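Local structure of sorbitol dehydrogenase (Gluconobacter oxydans, 5ITG) at residues A[26-31]-A[125-130]; A[38-43]-A[261-266]; A[183-188]-A[221-226]. The protein oxidises D-sorbitol, probably to L-sorbose, with NADP as the likely hydride acceptor. All blocks are in the same frame, centred on the assembly; numbering follows the deposited sequence.

In the fold
All three contacts are buried in the Rossmann domain of the mannitol dehydrogenase family. Contact 1 joins strands 26-31 and 125-128 of the large mixed sheet. Contact 3 starts from strand 184-187, beside 125-128 in that sheet, and adds the loop 221-226; the two centres lie about 10 Å apart. Contact 2 packs residues 38-43, where helices 35-39 and 41-46 meet, against 261-266, which leads into strand 263-266 of a three-stranded sheet, its centre about 13 Å from the other two. Along the chain, contacts 1 and 2 interlock; contact 3 follows contact 1, between the halves of contact 2. Glu41 of contact 2 bonds to Ser127 of contact 1, and Glu266 to Asn225 of contact 3, so side chains link all three.

Contact 1 (A[26-31]-A[125-130]); sequences PGIVHF and IVSMTI
His30 holds CG anti to its backbone N (chi1 -178°), and Ser127 and Thr129 each place their hydroxyl between the backbone N and the carbonyl carbon. These torsions bring both hydroxyls to the edge of the imidazole. ND1 of His30 donates to OG of Ser127 at 2.9 Å, and the oxygen lies in the ring plane. NE2 of His30 and OG1 of Thr129 are 3.0 Å apart and hydrogen-bonded. Phe37 stacks on the ring. Strands 26-31 and 125-128 run parallel, with Ile28 beside Ile125 and Phe31 beside Met128. The backbone bonds include Val29 N to Ile125 O, Ser127 N to Val29 O and Phe31 N to Ser127 O. Thr129 N continues the ladder to Phe31 O. The isoleucines lie side by side on the face that carries His30. On the other face, the Phe31 ring edge meets CG1 of Val126 at 4.0 Å from CE2, and helix 164-177 covers both residues. This is parallel pairing within a Rossmann sheet. Ser127 OG is also hydrogen-bonded to Glu41, so a buried polar chain runs from the imidazole to a carboxylate. The two in-plane partners probably fix the rotation of the His30 ring.

Contact 2 (A[38-43]-A[261-266]); sequences RAHEAF and HQWVLE
His40 and Trp263 meet where helices 35-39 and 41-46 come together beside the start of strand 263-266. His40 extends with CG anti to its backbone N (chi1 -174°), which carries the imidazole across to 261-266. Its NE2 donates to the carbonyl O of Gln262 at 2.9 Å. The bond is nearly straight, 171° at the hydrogen, and the oxygen lies in the imidazole plane. The donor, however, stands above the carbonyl plane rather than on a lone pair. CE1 sits over one face of the indole, offset toward its rim, and is 3.5 Å from CG of Trp263. The two ring planes are 55° apart, an oblique meeting. CD2 of Leu265 covers the opposite face of the indole. At the far end of the tryptophan, CH2 lies 4.0 Å from CG of Glu41. The rest of Glu41 runs on in an extended chain to a hydrogen bond with Ser127. An alanine in place of His40 would probably leave the Gln262 carbonyl without this donor and open a gap against the indole face. Phe43 and His261 form a second aromatic pair, T-shaped. His261 sets CG between its backbone N and carbonyl carbon, which turns the imidazole face to Phe43. The edge of Phe43 points at that face, and CE2 stands over the ring centre, 3.7 Å from NE2 of His261. ND1 of His261 is hydrogen-bonded to Tyr44 OH, which probably helps to hold that ring. Phe36 stacks on His40, and Val228 of strand 226-228 touches both His40 and Trp263. Strand 263-266 lies between strands 226-228 and 282-284, while Phe43 also packs on strand 82-87.

Contact 3 (A[183-188]-A[221-226]); sequences FTVMSC and ATFPNG
Thr184 and Val185 run alongside Thr222 and Phe223, with Val185 N bonded to Thr222 O at 2.9 Å and 166° at the hydrogen. The CA of Phe223 in turn makes a CH···O contact with Val185 O, 3.5 Å away. Val185 and Phe223 lie side by side and point the same way. CB of Val185 is 3.5 Å from CD2 of the phenyl ring, and its CG2 is 3.6 Å from CE2. Phe223 keeps CG anti to its carbonyl carbon (chi1 -57°), and the ring comes alongside both valine methyls. Phe202 of helix 194-209 packs on both side chains. Strand 184-187 belongs to the parallel part of the Rossmann sheet, where it pairs with 125-128. The loop 221-226 leaves helix 211-220 and leads into strand 226-228, covering the side of the strand away from 125-128. Past Phe223 the direct backbone bonding gives way to water. One water donates to Val185 O and Pro224 O and accepts from Ser187 N, 2.8 Å away. A second water donates to Ser187 O and also to Pro224 O, so that carbonyl receives two water hydrogens. The Pro224 ring fits against the strand, with CD 3.4 Å from Val185 O and 3.7 Å from CG2 of Thr184. That methyl also approaches OG1 of Thr222. Both threonine hydroxyls are hydrogen-bonded beyond the contact, Thr184 OG1 to Ala270 N and Thr222 OG1 to Gln268 O. At the other end, CB of Ala221 lies near Phe183 O. Phe183 O and Thr222 N are buried here with no hydrogen-bonding partner in the model.

Contact 1 (A[26-31]-A[125-130])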
ATOM      1  N   PRO A  26      19.750  -2.489 -17.380  1.00 29.61           N
ATOM      2  CA  PRO A  26      19.142  -1.549 -16.425  1.00 28.96           C
ATOM      3  C   PRO A  26      18.440  -0.329 -17.035  1.00 28.63           C
ATOM      4  O   PRO A  26      18.994   0.364 -17.892  1.00 28.59           O
ATOM      5  CB  PRO A  26      20.321  -1.138 -15.544  1.00 29.23           C
ATOM      6  CG  PRO A  26      21.229  -2.336 -15.603  1.00 30.41           C
ATOM      7  CD  PRO A  26      21.177  -2.690 -17.069  1.00 28.66           C
ATOM      8  N   GLY A  27      17.216  -0.071 -16.574  1.00 26.07           N
ATOM      9  CA  GLY A  27      16.454   1.069 -17.050  1.00 22.71           C
ATOM     10  C   GLY A  27      15.780   1.787 -15.894  1.00 21.58           C
ATOM     11  O   GLY A  27      15.255   2.895 -16.043  1.00 20.04           O
ATOM     12  N   ILE A  28      15.804   1.145 -14.730  1.00 20.60           N
ATOM     13  CA  ILE A  28      15.181   1.679 -13.522  1.00 20.38           C
ATOM     14  C   ILE A  28      16.097   1.528 -12.311  1.00 19.20           C
ATOM     15  O   ILE A  28      16.758   0.498 -12.146  1.00 19.33           O
ATOM     16  CB  ILE A  28      13.876   0.902 -13.179  1.00 20.81           C
ATOM     17  CG1 ILE A  28      12.921   0.918 -14.369  1.00 22.88           C
ATOM     18  CG2 ILE A  28      13.208   1.509 -11.940  1.00 20.78           C
ATOM     19  CD1 ILE A  28      11.797  -0.098 -14.242  1.00 20.63           C
ATOM     20  N   VAL A  29      16.141   2.558 -11.476  1.00 19.49           N
ATOM     21  CA  VAL A  29      16.902   2.497 -10.235  1.00 18.80           C
ATOM     22  C   VAL A  29      15.829   2.573  -9.156  1.00 19.50           C
ATOM     23  O   VAL A  29      14.985   3.472  -9.183  1.00 19.37           O
ATOM     24  CB  VAL A  29      17.868   3.682 -10.075  1.00 20.44           C
ATOM     25  CG1 VAL A  29      18.339   3.777  -8.622  1.00 18.85           C
ATOM     26  CG2 VAL A  29      19.062   3.496 -10.990  1.00 17.84           C
ATOM     27  N   HIS A  30      15.847   1.629  -8.221  1.00 18.61           N
ATOM     28  CA  HIS A  30      14.849   1.606  -7.154  1.00 18.93           C
ATOM     29  C   HIS A  30      15.436   1.799  -5.765  1.00 18.66           C
ATOM     30  O   HIS A  30      16.356   1.084  -5.371  1.00 18.17           O
ATOM     31  CB  HIS A  30      14.087   0.280  -7.161  1.00 18.98           C
ATOM     32  CG  HIS A  30      13.010   0.205  -6.128  1.00 19.57           C
ATOM     33  ND1 HIS A  30      11.776   0.795  -6.298  1.00 21.60           N
ATOM     34  CD2 HIS A  30      13.000  -0.340  -4.889  1.00 19.31           C
ATOM     35  CE1 HIS A  30      11.053   0.619  -5.206  1.00 20.65           C
ATOM     36  NE2 HIS A  30      11.773  -0.065  -4.335  1.00 19.10           N
ATOM     37  N   PHE A  31      14.878   2.750  -5.022  1.00 19.61           N
ATOM     38  CA  PHE A  31      15.311   3.035  -3.658  1.00 20.55           C
ATOM     39  C   PHE A  31      14.392   2.324  -2.664  1.00 21.17           C
ATOM     40  O   PHE A  31      13.179   2.499  -2.701  1.00 20.31           O
ATOM     41  CB  PHE A  31      15.270   4.543  -3.394  1.00 19.32           C
ATOM     42  CG  PHE A  31      16.466   5.291  -3.925  1.00 19.77           C
ATOM     43  CD1 PHE A  31      17.663   5.302  -3.215  1.00 20.36           C
ATOM     44  CD2 PHE A  31      16.395   5.981  -5.132  1.00 19.44           C
ATOM     45  CE1 PHE A  31      18.779   5.992  -3.697  1.00 19.54           C
ATOM     46  CE2 PHE A  31      17.507   6.676  -5.625  1.00 20.48           C
ATOM     47  CZ  PHE A  31      18.702   6.680  -4.903  1.00 16.03           C
ATOM     48  N   ILE A 125      13.791   5.862 -15.294  1.00 20.34           N
ATOM     49  CA  ILE A 125      12.843   5.894 -14.190  1.00 18.45           C
ATOM     50  C   ILE A 125      13.547   5.623 -12.873  1.00 16.28           C
ATOM     51  O   ILE A 125      14.381   4.729 -12.774  1.00 16.86           O
ATOM     52  CB  ILE A 125      11.738   4.822 -14.338  1.00 16.66           C
ATOM     53  CG1 ILE A 125      10.836   5.154 -15.532  1.00 17.52           C
ATOM     54  CG2 ILE A 125      10.906   4.758 -13.052  1.00 17.15           C
ATOM     55  CD1 ILE A 125       9.851   4.044 -15.862  1.00 18.94           C
ATOM     56  N   VAL A 126      13.201   6.407 -11.866  1.00 16.11           N
ATOM     57  CA  VAL A 126      13.744   6.227 -10.531  1.00 18.88           C
ATOM     58  C   VAL A 126      12.537   5.964  -9.630  1.00 15.85           C
ATOM     59  O   VAL A 126      11.756   6.871  -9.355  1.00 19.72           O
ATOM     60  CB  VAL A 126      14.494   7.489 -10.050  1.00 18.55           C
ATOM     61  CG1 VAL A 126      14.952   7.300  -8.612  1.00 21.19           C
ATOM     62  CG2 VAL A 126      15.690   7.757 -10.955  1.00 18.71           C
ATOM     63  N   SER A 127      12.368   4.723  -9.194  1.00 18.35           N
ATOM     64  CA  SER A 127      11.230   4.377  -8.346  1.00 17.71           C
ATOM     65  C   SER A 127      11.638   4.248  -6.890  1.00 19.23           C
ATOM     66  O   SER A 127      12.829   4.260  -6.571  1.00 20.98           O
ATOM     67  CB  SER A 127      10.568   3.082  -8.843  1.00 19.44           C
ATOM     68  OG  SER A 127      11.476   1.994  -8.880  1.00 19.16           O
HETATM   69  N   MSE A 128      10.656   4.139  -5.999  1.00 20.46           N
HETATM   70  CA  MSE A 128      10.962   4.030  -4.582  1.00 20.69           C
HETATM   71  C   MSE A 128       9.803   3.548  -3.708  1.00 19.58           C
HETATM   72  O   MSE A 128       8.633   3.768  -4.015  1.00 19.94           O
HETATM   73  CB  MSE A 128      11.429   5.396  -4.068  1.00 21.77           C
HETATM   74  CG  MSE A 128      10.347   6.465  -4.179  1.00 25.03           C
HETATM   75 SE   MSE A 128      11.008   8.283  -4.110  0.89 32.38          SE
HETATM   76  CE  MSE A 128      12.105   8.215  -5.712  1.00 26.06           C
ATOM     77  N   THR A 129      10.159   2.868  -2.623  1.00 17.52           N
ATOM     78  CA  THR A 129       9.216   2.400  -1.618  1.00 14.81           C
ATOM     79  C   THR A 129      10.023   2.654  -0.353  1.00 16.54           C
ATOM     80  O   THR A 129      10.855   1.833   0.044  1.00 16.45           O
ATOM     81  CB  THR A 129       8.851   0.879  -1.747  1.00 14.38           C
ATOM     82  OG1 THR A 129      10.030   0.095  -1.953  1.00 16.57           O
ATOM     83  CG2 THR A 129       7.866   0.649  -2.911  1.00 14.66           C
ATOM     84  N   ILE A 130       9.794   3.814   0.260  1.00 17.10           N
ATOM     85  CA  ILE A 130      10.530   4.211   1.459  1.00 19.40           C
ATOM     86  C   ILE A 130       9.615   4.537   2.633  1.00 20.50           C
ATOM     87  O   ILE A 130      10.071   5.099   3.631  1.00 20.16           O
ATOM     88  CB  ILE A 130      11.385   5.465   1.173  1.00 17.41           C
ATOM     89  CG1 ILE A 130      10.475   6.590   0.668  1.00 17.78           C
ATOM     90  CG2 ILE A 130      12.457   5.153   0.141  1.00 17.58           C
ATOM     91  CD1 ILE A 130      11.195   7.879   0.333  1.00 19.36           C
TER

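Contact 2 (A[38-43]-A[261-266])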
ATOM      1  N   ARG A  38       9.576  -6.017  -4.336  1.00 16.76           N
ATOM      2  CA  ARG A  38       9.942  -7.285  -4.946  1.00 16.91           C
ATOM      3  C   ARG A  38       8.763  -8.128  -5.443  1.00 17.39           C
ATOM      4  O   ARG A  38       8.925  -8.930  -6.365  1.00 18.94           O
ATOM      5  CB  ARG A  38      10.788  -8.079  -3.959  1.00 17.23           C
ATOM      6  CG  ARG A  38      12.090  -7.382  -3.601  1.00 20.14           C
ATOM      7  CD  ARG A  38      12.694  -8.019  -2.364  1.00 28.24           C
ATOM      8  NE  ARG A  38      12.955  -9.426  -2.608  1.00 27.44           N
ATOM      9  CZ  ARG A  38      13.001 -10.364  -1.669  1.00 28.66           C
ATOM     10  NH1 ARG A  38      12.800 -10.061  -0.395  1.00 26.78           N
ATOM     11  NH2 ARG A  38      13.244 -11.617  -2.020  1.00 27.27           N
ATOM     12  N   ALA A  39       7.585  -7.937  -4.847  1.00 15.59           N
ATOM     13  CA  ALA A  39       6.394  -8.697  -5.232  1.00 15.22           C
ATOM     14  C   ALA A  39       5.410  -7.899  -6.082  1.00 15.77           C
ATOM     15  O   ALA A  39       4.438  -8.451  -6.603  1.00 16.15           O
ATOM     16  CB  ALA A  39       5.685  -9.215  -3.978  1.00 13.89           C
ATOM     17  N   HIS A  40       5.657  -6.604  -6.233  1.00 15.89           N
ATOM     18  CA  HIS A  40       4.749  -5.762  -7.002  1.00 17.24           C
ATOM     19  C   HIS A  40       5.466  -5.123  -8.190  1.00 17.23           C
ATOM     20  O   HIS A  40       5.397  -5.644  -9.301  1.00 16.24           O
ATOM     21  CB  HIS A  40       4.134  -4.704  -6.068  1.00 16.95           C
ATOM     22  CG  HIS A  40       3.080  -3.856  -6.711  1.00 16.45           C
ATOM     23  ND1 HIS A  40       3.368  -2.670  -7.349  1.00 17.09           N
ATOM     24  CD2 HIS A  40       1.740  -4.023  -6.817  1.00 17.11           C
ATOM     25  CE1 HIS A  40       2.251  -2.141  -7.817  1.00 16.51           C
ATOM     26  NE2 HIS A  40       1.248  -2.943  -7.508  1.00 16.10           N
ATOM     27  N   GLU A  41       6.174  -4.019  -7.965  1.00 17.23           N
ATOM     28  CA  GLU A  41       6.885  -3.359  -9.060  1.00 18.48           C
ATOM     29  C   GLU A  41       7.794  -4.325  -9.833  1.00 16.72           C
ATOM     30  O   GLU A  41       7.736  -4.402 -11.062  1.00 18.97           O
ATOM     31  CB  GLU A  41       7.728  -2.194  -8.537  1.00 17.94           C
ATOM     32  CG  GLU A  41       8.316  -1.340  -9.664  1.00 20.96           C
ATOM     33  CD  GLU A  41       9.287  -0.288  -9.173  1.00 21.29           C
ATOM     34  OE1 GLU A  41       9.053   0.271  -8.081  1.00 23.42           O
ATOM     35  OE2 GLU A  41      10.278  -0.002  -9.887  1.00 21.38           O
ATOM     36  N   ALA A  42       8.636  -5.059  -9.118  1.00 17.64           N
ATOM     37  CA  ALA A  42       9.542  -6.003  -9.764  1.00 19.25           C
ATOM     38  C   ALA A  42       8.751  -7.071 -10.509  1.00 19.81           C
ATOM     39  O   ALA A  42       9.178  -7.571 -11.555  1.00 22.22           O
ATOM     40  CB  ALA A  42      10.457  -6.652  -8.721  1.00 18.64           C
ATOM     41  N   PHE A  43       7.589  -7.410  -9.958  1.00 21.28           N
ATOM     42  CA  PHE A  43       6.693  -8.422 -10.527  1.00 19.72           C
ATOM     43  C   PHE A  43       6.167  -8.015 -11.898  1.00 20.30           C
ATOM     44  O   PHE A  43       6.180  -8.817 -12.838  1.00 22.39           O
ATOM     45  CB  PHE A  43       5.515  -8.651  -9.568  1.00 20.97           C
ATOM     46  CG  PHE A  43       4.520  -9.666 -10.046  1.00 21.38           C
ATOM     47  CD1 PHE A  43       4.805 -11.028  -9.977  1.00 24.02           C
ATOM     48  CD2 PHE A  43       3.286  -9.264 -10.543  1.00 23.48           C
ATOM     49  CE1 PHE A  43       3.871 -11.980 -10.392  1.00 25.38           C
ATOM     50  CE2 PHE A  43       2.342 -10.204 -10.962  1.00 25.98           C
ATOM     51  CZ  PHE A  43       2.636 -11.567 -10.885  1.00 25.87           C
ATOM     52  N   HIS A 261      -3.299  -8.717  -7.485  1.00 17.55           N
ATOM     53  CA  HIS A 261      -2.343  -7.632  -7.615  1.00 18.12           C
ATOM     54  C   HIS A 261      -2.935  -6.570  -8.520  1.00 18.69           C
ATOM     55  O   HIS A 261      -3.668  -6.877  -9.462  1.00 18.19           O
ATOM     56  CB  HIS A 261      -1.007  -8.151  -8.169  1.00 19.18           C
ATOM     57  CG  HIS A 261      -1.122  -8.872  -9.477  1.00 22.44           C
ATOM     58  ND1 HIS A 261      -1.052  -8.227 -10.694  1.00 25.53           N
ATOM     59  CD2 HIS A 261      -1.291 -10.186  -9.759  1.00 22.24           C
ATOM     60  CE1 HIS A 261      -1.168  -9.111 -11.668  1.00 22.39           C
ATOM     61  NE2 HIS A 261      -1.315 -10.307 -11.129  1.00 26.31           N
ATOM     62  N   GLN A 262      -2.647  -5.312  -8.213  1.00 17.68           N
ATOM     63  CA  GLN A 262      -3.170  -4.227  -9.019  1.00 17.53           C
ATOM     64  C   GLN A 262      -2.238  -3.038  -9.013  1.00 16.46           C
ATOM     65  O   GLN A 262      -1.612  -2.726  -7.995  1.00 16.08           O
ATOM     66  CB  GLN A 262      -4.550  -3.796  -8.506  1.00 19.59           C
ATOM     67  CG  GLN A 262      -5.136  -2.593  -9.237  1.00 20.02           C
ATOM     68  CD  GLN A 262      -6.633  -2.447  -9.014  1.00 22.57           C
ATOM     69  OE1 GLN A 262      -7.142  -2.713  -7.920  1.00 21.60           O
ATOM     70  NE2 GLN A 262      -7.345  -2.006 -10.047  1.00 21.91           N
ATOM     71  N   TRP A 263      -2.148  -2.378 -10.159  1.00 14.20           N
ATOM     72  CA  TRP A 263      -1.312  -1.201 -10.277  1.00 15.51           C
ATOM     73  C   TRP A 263      -1.946  -0.239 -11.265  1.00 15.15           C
ATOM     74  O   TRP A 263      -2.024  -0.524 -12.457  1.00 17.08           O
ATOM     75  CB  TRP A 263       0.092  -1.575 -10.747  1.00 14.55           C
ATOM     76  CG  TRP A 263       1.090  -0.453 -10.624  1.00 13.89           C
ATOM     77  CD1 TRP A 263       0.874   0.785 -10.095  1.00 14.59           C
ATOM     78  CD2 TRP A 263       2.463  -0.483 -11.031  1.00 14.40           C
ATOM     79  NE1 TRP A 263       2.031   1.535 -10.150  1.00 15.72           N
ATOM     80  CE2 TRP A 263       3.020   0.778 -10.720  1.00 16.08           C
ATOM     81  CE3 TRP A 263       3.279  -1.453 -11.631  1.00 16.62           C
ATOM     82  CZ2 TRP A 263       4.354   1.093 -10.986  1.00 17.69           C
ATOM     83  CZ3 TRP A 263       4.607  -1.139 -11.897  1.00 17.32           C
ATOM     84  CH2 TRP A 263       5.130   0.124 -11.574  1.00 18.56           C
ATOM     85  N   VAL A 264      -2.422   0.886 -10.746  1.00 15.57           N
ATOM     86  CA  VAL A 264      -3.027   1.920 -11.566  1.00 15.19           C
ATOM     87  C   VAL A 264      -1.976   3.017 -11.595  1.00 13.27           C
ATOM     88  O   VAL A 264      -1.518   3.475 -10.554  1.00 11.67           O
ATOM     89  CB  VAL A 264      -4.335   2.417 -10.938  1.00 14.73           C
ATOM     90  CG1 VAL A 264      -4.907   3.559 -11.760  1.00 14.20           C
ATOM     91  CG2 VAL A 264      -5.338   1.257 -10.874  1.00 13.42           C
ATOM     92  N   LEU A 265      -1.595   3.443 -12.789  1.00 14.28           N
ATOM     93  CA  LEU A 265      -0.530   4.429 -12.901  1.00 14.70           C
ATOM     94  C   LEU A 265      -0.829   5.555 -13.877  1.00 16.22           C
ATOM     95  O   LEU A 265      -1.268   5.310 -15.000  1.00 14.84           O
ATOM     96  CB  LEU A 265       0.736   3.680 -13.327  1.00 16.41           C
ATOM     97  CG  LEU A 265       2.080   4.360 -13.572  1.00 16.91           C
ATOM     98  CD1 LEU A 265       2.649   4.880 -12.264  1.00 13.90           C
ATOM     99  CD2 LEU A 265       3.030   3.334 -14.200  1.00 16.76           C
ATOM    100  N   GLU A 266      -0.599   6.791 -13.447  1.00 17.26           N
ATOM    101  CA  GLU A 266      -0.816   7.933 -14.324  1.00 18.34           C
ATOM    102  C   GLU A 266       0.282   7.883 -15.384  1.00 18.53           C
ATOM    103  O   GLU A 266       1.460   7.684 -15.068  1.00 17.51           O
ATOM    104  CB  GLU A 266      -0.763   9.242 -13.527  1.00 16.71           C
ATOM    105  CG  GLU A 266      -2.040   9.487 -12.718  1.00 16.57           C
ATOM    106  CD  GLU A 266      -1.980  10.725 -11.831  1.00 19.17           C
ATOM    107  OE1 GLU A 266      -0.893  11.326 -11.683  1.00 18.37           O
ATOM    108  OE2 GLU A 266      -3.034  11.084 -11.264  1.00 21.85           O
TER

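Contact 3 (A[183-188]-A[221-226])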
ATOM      1  N   PHE A 183      14.638  12.234 -15.571  1.00 22.08           N
ATOM      2  CA  PHE A 183      13.997  10.926 -15.521  1.00 22.19           C
ATOM      3  C   PHE A 183      12.667  11.059 -14.789  1.00 20.47           C
ATOM      4  O   PHE A 183      12.334  12.128 -14.278  1.00 19.26           O
ATOM      5  CB  PHE A 183      14.891   9.877 -14.829  1.00 20.87           C
ATOM      6  CG  PHE A 183      15.515  10.338 -13.538  1.00 21.51           C
ATOM      7  CD1 PHE A 183      14.730  10.740 -12.462  1.00 22.09           C
ATOM      8  CD2 PHE A 183      16.902  10.336 -13.389  1.00 20.83           C
ATOM      9  CE1 PHE A 183      15.314  11.131 -11.259  1.00 21.92           C
ATOM     10  CE2 PHE A 183      17.494  10.728 -12.186  1.00 21.13           C
ATOM     11  CZ  PHE A 183      16.699  11.125 -11.123  1.00 20.68           C
ATOM     12  N   THR A 184      11.900   9.976 -14.765  1.00 20.37           N
ATOM     13  CA  THR A 184      10.615   9.967 -14.085  1.00 19.79           C
ATOM     14  C   THR A 184      10.795   9.539 -12.629  1.00 18.61           C
ATOM     15  O   THR A 184      11.502   8.571 -12.348  1.00 19.25           O
ATOM     16  CB  THR A 184       9.649   8.968 -14.756  1.00 22.44           C
ATOM     17  OG1 THR A 184       9.358   9.397 -16.090  1.00 19.64           O
ATOM     18  CG2 THR A 184       8.354   8.848 -13.952  1.00 18.84           C
ATOM     19  N   VAL A 185      10.171  10.261 -11.707  1.00 17.26           N
ATOM     20  CA  VAL A 185      10.240   9.895 -10.293  1.00 17.07           C
ATOM     21  C   VAL A 185       8.932   9.145 -10.032  1.00 17.25           C
ATOM     22  O   VAL A 185       7.854   9.738 -10.040  1.00 19.52           O
ATOM     23  CB  VAL A 185      10.317  11.128  -9.376  1.00 17.41           C
ATOM     24  CG1 VAL A 185      10.278  10.694  -7.932  1.00 16.22           C
ATOM     25  CG2 VAL A 185      11.593  11.912  -9.657  1.00 17.76           C
HETATM   26  N   MSE A 186       9.039   7.842  -9.805  1.00 17.90           N
HETATM   27  CA  MSE A 186       7.872   6.991  -9.607  1.00 18.68           C
HETATM   28  C   MSE A 186       7.736   6.381  -8.212  1.00 18.79           C
HETATM   29  O   MSE A 186       8.365   5.375  -7.891  1.00 18.35           O
HETATM   30  CB  MSE A 186       7.893   5.881 -10.659  1.00 20.07           C
HETATM   31  CG  MSE A 186       6.674   4.961 -10.683  1.00 23.23           C
HETATM   32 SE   MSE A 186       6.772   3.775 -12.233  0.84 29.83          SE
HETATM   33  CE  MSE A 186       7.981   2.454 -11.529  1.00 25.84           C
ATOM     34  N   SER A 187       6.904   6.997  -7.386  1.00 17.85           N
ATOM     35  CA  SER A 187       6.673   6.482  -6.046  1.00 16.55           C
ATOM     36  C   SER A 187       5.758   5.257  -6.118  1.00 17.22           C
ATOM     37  O   SER A 187       4.754   5.262  -6.836  1.00 16.19           O
ATOM     38  CB  SER A 187       6.015   7.550  -5.179  1.00 16.73           C
ATOM     39  OG  SER A 187       5.630   7.017  -3.926  1.00 17.88           O
ATOM     40  N   CYS A 188       6.122   4.198  -5.404  1.00 17.22           N
ATOM     41  CA  CYS A 188       5.284   3.008  -5.357  1.00 19.42           C
ATOM     42  C   CYS A 188       4.863   2.732  -3.918  1.00 20.14           C
ATOM     43  O   CYS A 188       4.510   1.605  -3.557  1.00 21.05           O
ATOM     44  CB  CYS A 188       6.003   1.802  -5.958  1.00 21.35           C
ATOM     45  SG  CYS A 188       6.054   1.867  -7.772  1.00 27.46           S
ATOM     46  N   ALA A 221      11.217  16.822 -15.187  1.00 24.96           N
ATOM     47  CA  ALA A 221      10.977  15.551 -14.520  1.00 23.00           C
ATOM     48  C   ALA A 221       9.467  15.392 -14.403  1.00 22.53           C
ATOM     49  O   ALA A 221       8.716  16.333 -14.661  1.00 24.49           O
ATOM     50  CB  ALA A 221      11.614  15.557 -13.134  1.00 23.17           C
ATOM     51  N   THR A 222       9.018  14.200 -14.031  1.00 23.15           N
ATOM     52  CA  THR A 222       7.590  13.957 -13.852  1.00 20.73           C
ATOM     53  C   THR A 222       7.438  13.158 -12.563  1.00 20.54           C
ATOM     54  O   THR A 222       8.363  12.432 -12.172  1.00 18.74           O
ATOM     55  CB  THR A 222       6.972  13.159 -15.042  1.00 21.46           C
ATOM     56  OG1 THR A 222       7.600  11.876 -15.148  1.00 20.32           O
ATOM     57  CG2 THR A 222       7.153  13.926 -16.357  1.00 22.16           C
ATOM     58  N   PHE A 223       6.288  13.308 -11.906  1.00 19.03           N
ATOM     59  CA  PHE A 223       5.992  12.616 -10.645  1.00 19.86           C
ATOM     60  C   PHE A 223       4.579  12.018 -10.703  1.00 18.10           C
ATOM     61  O   PHE A 223       3.682  12.442  -9.962  1.00 17.72           O
ATOM     62  CB  PHE A 223       6.062  13.593  -9.464  1.00 19.87           C
ATOM     63  CG  PHE A 223       7.380  14.310  -9.330  1.00 21.24           C
ATOM     64  CD1 PHE A 223       7.678  15.410 -10.131  1.00 21.25           C
ATOM     65  CD2 PHE A 223       8.325  13.882  -8.400  1.00 21.47           C
ATOM     66  CE1 PHE A 223       8.901  16.075 -10.008  1.00 22.74           C
ATOM     67  CE2 PHE A 223       9.551  14.539  -8.268  1.00 20.42           C
ATOM     68  CZ  PHE A 223       9.838  15.638  -9.075  1.00 20.37           C
ATOM     69  N   PRO A 224       4.376  11.005 -11.559  1.00 17.36           N
ATOM     70  CA  PRO A 224       3.054  10.394 -11.682  1.00 17.84           C
ATOM     71  C   PRO A 224       2.555   9.773 -10.396  1.00 16.17           C
ATOM     72  O   PRO A 224       3.333   9.227  -9.613  1.00 16.35           O
ATOM     73  CB  PRO A 224       3.256   9.352 -12.778  1.00 16.70           C
ATOM     74  CG  PRO A 224       4.666   8.888 -12.515  1.00 17.73           C
ATOM     75  CD  PRO A 224       5.387  10.210 -12.285  1.00 17.73           C
ATOM     76  N   ASN A 225       1.247   9.869 -10.186  1.00 15.57           N
ATOM     77  CA  ASN A 225       0.624   9.259  -9.014  1.00 14.62           C
ATOM     78  C   ASN A 225       0.248   7.845  -9.432  1.00 15.88           C
ATOM     79  O   ASN A 225      -0.085   7.595 -10.598  1.00 16.20           O
ATOM     80  CB  ASN A 225      -0.649   9.998  -8.622  1.00 14.21           C
ATOM     81  CG  ASN A 225      -0.381  11.370  -8.061  1.00 17.35           C
ATOM     82  OD1 ASN A 225       0.212  11.516  -6.992  1.00 15.19           O
ATOM     83  ND2 ASN A 225      -0.830  12.391  -8.773  1.00 20.11           N
ATOM     84  N   GLY A 226       0.294   6.925  -8.484  1.00 14.57           N
ATOM     85  CA  GLY A 226      -0.071   5.559  -8.787  1.00 14.78           C
ATOM     86  C   GLY A 226      -0.796   4.946  -7.610  1.00 15.95           C
ATOM     87  O   GLY A 226      -0.555   5.314  -6.459  1.00 16.71           O
TER
HETATM   88  O   HOH W   1       5.860   9.494  -8.222  1.00 14.76           O
HETATM   89  O   HOH W   2       3.933   6.545  -9.194  1.00 18.97           O